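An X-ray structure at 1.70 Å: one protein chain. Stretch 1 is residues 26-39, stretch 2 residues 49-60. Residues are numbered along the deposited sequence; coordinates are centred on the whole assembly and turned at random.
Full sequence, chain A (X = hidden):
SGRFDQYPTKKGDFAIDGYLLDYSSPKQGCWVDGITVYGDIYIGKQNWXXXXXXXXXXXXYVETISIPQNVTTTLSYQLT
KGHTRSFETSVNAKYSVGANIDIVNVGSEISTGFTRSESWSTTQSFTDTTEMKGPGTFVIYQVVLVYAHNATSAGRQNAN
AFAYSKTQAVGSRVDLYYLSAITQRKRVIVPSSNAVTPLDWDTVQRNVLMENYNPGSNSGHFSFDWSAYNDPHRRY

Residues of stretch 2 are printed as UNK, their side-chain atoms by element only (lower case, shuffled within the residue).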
# COMPACT_ATOMS: atom_id res chain seq x y z
N PRO A 26 -11.35 -5.30 16.33
CA PRO A 26 -10.70 -4.21 15.57
C PRO A 26 -9.77 -4.74 14.48
O PRO A 26 -9.10 -5.74 14.68
CB PRO A 26 -9.90 -3.46 16.64
CG PRO A 26 -10.54 -3.82 17.93
CD PRO A 26 -10.93 -5.25 17.75
N LYS A 27 -9.74 -4.06 13.33
CA LYS A 27 -8.94 -4.48 12.18
C LYS A 27 -7.86 -3.45 11.88
O LYS A 27 -8.11 -2.24 11.99
CB LYS A 27 -9.85 -4.69 10.94
CG LYS A 27 -11.00 -5.71 11.13
CD LYS A 27 -10.54 -7.08 11.69
CE LYS A 27 -11.67 -8.07 11.80
NZ LYS A 27 -11.92 -8.74 10.50
N GLN A 28 -6.64 -3.91 11.54
CA GLN A 28 -5.53 -2.99 11.22
C GLN A 28 -5.08 -3.17 9.77
O GLN A 28 -4.69 -2.20 9.13
CB GLN A 28 -4.31 -3.28 12.12
CG GLN A 28 -4.42 -2.78 13.55
CD GLN A 28 -3.22 -3.23 14.33
OE1 GLN A 28 -2.93 -4.43 14.46
NE2 GLN A 28 -2.46 -2.27 14.85
N GLY A 29 -5.05 -4.41 9.30
CA GLY A 29 -4.54 -4.68 7.96
C GLY A 29 -4.48 -6.15 7.61
O GLY A 29 -4.76 -7.02 8.44
N CYS A 30 -4.17 -6.42 6.34
CA CYS A 30 -4.11 -7.78 5.86
C CYS A 30 -3.04 -7.93 4.79
O CYS A 30 -2.69 -6.95 4.12
CB CYS A 30 -5.49 -8.22 5.35
SG CYS A 30 -6.14 -7.27 3.94
N TRP A 31 -2.50 -9.14 4.67
CA TRP A 31 -1.59 -9.49 3.57
C TRP A 31 -2.51 -9.61 2.36
O TRP A 31 -3.67 -10.01 2.49
CB TRP A 31 -0.90 -10.83 3.84
CG TRP A 31 0.06 -10.77 4.98
CD1 TRP A 31 -0.20 -11.04 6.29
CD2 TRP A 31 1.44 -10.37 4.92
NE1 TRP A 31 0.95 -10.92 7.04
CE2 TRP A 31 1.96 -10.48 6.23
CE3 TRP A 31 2.29 -9.94 3.88
CZ2 TRP A 31 3.30 -10.17 6.53
CZ3 TRP A 31 3.62 -9.64 4.18
CH2 TRP A 31 4.11 -9.76 5.49
N VAL A 32 -2.01 -9.24 1.19
CA VAL A 32 -2.80 -9.27 -0.04
C VAL A 32 -2.19 -10.29 -1.00
O VAL A 32 -0.99 -10.22 -1.27
CB VAL A 32 -2.86 -7.86 -0.70
CG1 VAL A 32 -3.56 -7.91 -2.07
CG2 VAL A 32 -3.55 -6.86 0.22
N ASP A 33 -3.02 -11.21 -1.51
CA ASP A 33 -2.60 -12.21 -2.51
C ASP A 33 -2.91 -11.56 -3.86
O ASP A 33 -4.08 -11.45 -4.26
CB ASP A 33 -3.42 -13.51 -2.32
CG ASP A 33 -3.28 -14.57 -3.41
OD1 ASP A 33 -2.42 -14.39 -4.30
OD2 ASP A 33 -4.02 -15.56 -3.37
N GLY A 34 -1.87 -11.06 -4.50
CA GLY A 34 -2.00 -10.39 -5.79
C GLY A 34 -1.00 -10.92 -6.80
O GLY A 34 -0.06 -11.63 -6.44
N ILE A 35 -1.21 -10.56 -8.08
CA ILE A 35 -0.33 -11.01 -9.17
C ILE A 35 0.94 -10.16 -9.27
O ILE A 35 0.98 -9.02 -8.79
CB ILE A 35 -1.09 -11.02 -10.54
CG1 ILE A 35 -1.55 -9.60 -10.96
CG2 ILE A 35 -2.28 -12.05 -10.52
CD1 ILE A 35 -1.58 -9.37 -12.47
N THR A 36 1.95 -10.71 -9.96
CA THR A 36 3.15 -9.98 -10.27
C THR A 36 3.07 -9.49 -11.72
O THR A 36 2.62 -10.24 -12.60
CB THR A 36 4.42 -10.85 -10.07
OG1 THR A 36 4.46 -11.36 -8.73
CG2 THR A 36 5.70 -10.08 -10.39
N VAL A 37 3.46 -8.25 -11.95
CA VAL A 37 3.55 -7.64 -13.30
C VAL A 37 4.98 -7.16 -13.52
O VAL A 37 5.75 -7.10 -12.56
CB VAL A 37 2.53 -6.50 -13.55
CG1 VAL A 37 1.09 -7.01 -13.40
CG2 VAL A 37 2.82 -5.27 -12.67
N TYR A 38 5.33 -6.82 -14.77
CA TYR A 38 6.68 -6.37 -15.09
C TYR A 38 6.61 -5.17 -16.02
O TYR A 38 5.92 -5.21 -17.03
CB TYR A 38 7.51 -7.50 -15.73
CG TYR A 38 8.92 -7.08 -16.07
CD1 TYR A 38 9.22 -6.49 -17.30
CD2 TYR A 38 9.97 -7.28 -15.17
CE1 TYR A 38 10.52 -6.09 -17.61
CE2 TYR A 38 11.27 -6.87 -15.46
CZ TYR A 38 11.54 -6.27 -16.69
OH TYR A 38 12.82 -5.88 -17.00
N GLY A 39 7.38 -4.14 -15.70
CA GLY A 39 7.45 -2.94 -16.50
C GLY A 39 8.32 -1.89 -15.87
O GLY A 39 8.87 -2.10 -14.79
N UNK A 49 13.54 -1.92 -15.33
CA UNK A 49 12.62 -3.03 -15.55
C UNK A 49 12.30 -3.59 -14.18
O UNK A 49 13.19 -4.13 -13.51
N UNK A 50 11.04 -3.45 -13.75
CA UNK A 50 10.64 -3.77 -12.37
C UNK A 50 9.51 -4.76 -12.25
O UNK A 50 8.49 -4.62 -12.92
c UNK A 50 9.93 -2.64 -10.18
c UNK A 50 10.28 -2.46 -11.66
o UNK A 50 11.33 -1.50 -11.82
N UNK A 51 9.66 -5.74 -11.33
CA UNK A 51 8.58 -6.67 -11.01
C UNK A 51 7.81 -6.01 -9.86
O UNK A 51 8.44 -5.53 -8.91
o UNK A 51 11.69 -11.13 -14.56
c UNK A 51 11.08 -10.38 -13.59
c UNK A 51 11.82 -9.48 -12.83
c UNK A 51 9.72 -10.52 -13.38
c UNK A 51 11.18 -8.72 -11.85
c UNK A 51 9.12 -8.03 -10.54
c UNK A 51 9.81 -8.85 -11.61
c UNK A 51 9.09 -9.77 -12.38
N UNK A 52 6.48 -5.98 -9.95
CA UNK A 52 5.65 -5.39 -8.89
C UNK A 52 4.54 -6.33 -8.52
O UNK A 52 3.93 -6.91 -9.41
c UNK A 52 4.03 -3.44 -8.39
o UNK A 52 6.11 -3.11 -9.57
c UNK A 52 5.06 -4.04 -9.37
N UNK A 53 4.21 -6.45 -7.22
CA UNK A 53 3.03 -7.21 -6.82
C UNK A 53 2.44 -6.55 -5.58
O UNK A 53 3.19 -5.99 -4.78
c UNK A 53 3.33 -8.71 -6.57
c UNK A 53 4.34 -8.98 -5.44
n UNK A 53 1.11 -11.45 -3.00
n UNK A 53 2.85 -10.42 -4.10
n UNK A 53 2.82 -12.72 -3.85
c UNK A 53 2.26 -11.53 -3.65
c UNK A 53 4.12 -10.37 -4.84
N UNK A 54 1.10 -6.62 -5.38
CA UNK A 54 0.54 -6.11 -4.12
C UNK A 54 0.96 -7.06 -3.01
O UNK A 54 1.06 -8.27 -3.26
c UNK A 54 -1.00 -6.19 -4.32
c UNK A 54 -1.22 -6.63 -5.75
c UNK A 54 0.07 -7.29 -6.21
N UNK A 55 1.18 -6.55 -1.79
CA UNK A 55 1.57 -7.44 -0.68
C UNK A 55 0.78 -7.21 0.60
O UNK A 55 0.73 -8.11 1.45
c UNK A 55 3.62 -5.99 -0.11
c UNK A 55 3.89 -8.11 -1.51
c UNK A 55 3.10 -7.42 -0.39
N UNK A 56 0.28 -5.99 0.80
CA UNK A 56 -0.38 -5.68 2.07
C UNK A 56 -1.39 -4.57 1.89
O UNK A 56 -1.32 -3.81 0.93
c UNK A 56 0.70 -5.27 3.09
c UNK A 56 0.44 -6.80 5.09
c UNK A 56 0.09 -7.05 6.42
c UNK A 56 0.33 -5.53 4.54
c UNK A 56 -0.44 -4.74 6.70
c UNK A 56 -0.35 -6.01 7.22
c UNK A 56 -0.10 -4.49 5.36
N UNK A 57 -2.33 -4.47 2.80
CA UNK A 57 -3.30 -3.37 2.78
C UNK A 57 -3.53 -3.01 4.21
O UNK A 57 -3.67 -3.91 5.04
c UNK A 57 -4.59 -3.78 2.11
N UNK A 58 -3.51 -1.71 4.54
CA UNK A 58 -3.73 -1.35 5.94
C UNK A 58 -4.50 -0.06 6.06
O UNK A 58 -4.67 0.67 5.08
o UNK A 58 1.12 2.92 5.52
c UNK A 58 -0.61 2.01 6.91
c UNK A 58 0.26 0.77 5.05
c UNK A 58 -1.48 0.96 7.20
c UNK A 58 -1.50 -0.19 6.42
c UNK A 58 0.25 1.91 5.83
c UNK A 58 -0.61 -0.28 5.35
c UNK A 58 -2.42 -1.34 6.75
N UNK A 59 -4.94 0.24 7.28
CA UNK A 59 -5.72 1.45 7.55
C UNK A 59 -4.79 2.51 8.11
O UNK A 59 -4.15 2.31 9.16
c UNK A 59 -7.99 0.26 8.03
c UNK A 59 -8.67 0.91 6.85
c UNK A 59 -8.99 -0.02 9.14
c UNK A 59 -6.83 1.12 8.55
N UNK A 60 -4.66 3.63 7.40
CA UNK A 60 -3.80 4.70 7.89
C UNK A 60 -4.66 5.79 8.51
O UNK A 60 -5.73 6.12 8.02
c UNK A 60 -2.86 5.24 6.81
c UNK A 60 -3.45 6.31 5.90
n UNK A 60 -2.86 7.81 4.12
o UNK A 60 -1.22 6.53 4.98
c UNK A 60 -2.41 6.91 4.98
O HOH W 1 -3.78 0.08 10.66
O HOH W 2 1.20 -10.65 0.50

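Position 49 has no side-chain atoms. Its CA lies 3.2 Å from Tyr38 OH, and an ideal CB would fall 1.9 Å from that oxygen, so there is room only for Gly49.

Position 50 has one carbon carrying an oxygen and a carbon. Its backbone pairs twice with Gly39, its N bonding Gly39 O at 2.8 Å. The oxygen makes this Thr50, a beta-branched residue well suited to a strand.

At 51, one carbon leads to a six-carbon ring bearing an oxygen: Tyr51. Its flat ring offers a face to the edge of Tyr38, with Tyr38 CD2 3.7 Å from Tyr51 CZ, while Thr36 CG2 lies at its ring edge.

Position 52 repeats the branched carbon with one oxygen and one carbon, giving Thr52, again beta-branched and suited to a strand. Thr52 N bonds Val37 O and Thr52 O accepts from Val37 N, both at 2.9 Å.

Position 53 carries three carbons, a nitrogen, then a carbon with two more nitrogens: Arg53. Here stretch 1 loops, and the long side chain reaches across: Arg53 NH2 makes a weak hydrogen bond to Val32 O at 3.0 Å, and Gly34 O lies over one guanidinium face.

At 54, three carbons close onto the backbone nitrogen, so this is Pro54, which has no N-H to offer. Arg53 NE donates to Pro54 O at 2.9 Å. An ideal CB on Gly34 would come within 2.3 Å of Pro54 CG, so glycine fits there.

Position 55 has one carbon carrying two carbons, its CA-to-CB bond directed away from stretch 1: Val55, buried and beta-branched, at home in a strand. Val55 O accepts from Val32 N at 3.0 Å.

Position 56 has one carbon and a six-carbon ring without oxygen: Phe56. Its edge meets the Trp31 face, Phe56 CD1 to Trp31 CD2 being 3.7 Å, and Cys30 O sits over one face of its ring.

A single carbon at 57 identifies Ala57, whose small CB packs 3.8 Å from Val32 CG2. Its N and O pair with Cys30.

At 58, one carbon leads to a six-carbon ring bearing an oxygen: Tyr58. Its end leads away, and bare Gly29 lets Gly29 CA and Tyr58 CA approach to 4.0 Å.

Position 59 has four carbons forked at the second: Leu59, apolar, its CB directed toward stretch 1 and CD1 3.7 Å from Lys27 O.

Position 60, three carbons ending in oxygen and nitrogen, is Gln60, polar, partly exposed and beyond contact.

Two antiparallel ladders, offset by two residues, hold the stretches together. Arg53 and Pro54 fill the break; Trp31-Phe56 and Tyr38-Tyr51 share one face.

Stretch 2 (49-60) GTYTRPVFAYLQ
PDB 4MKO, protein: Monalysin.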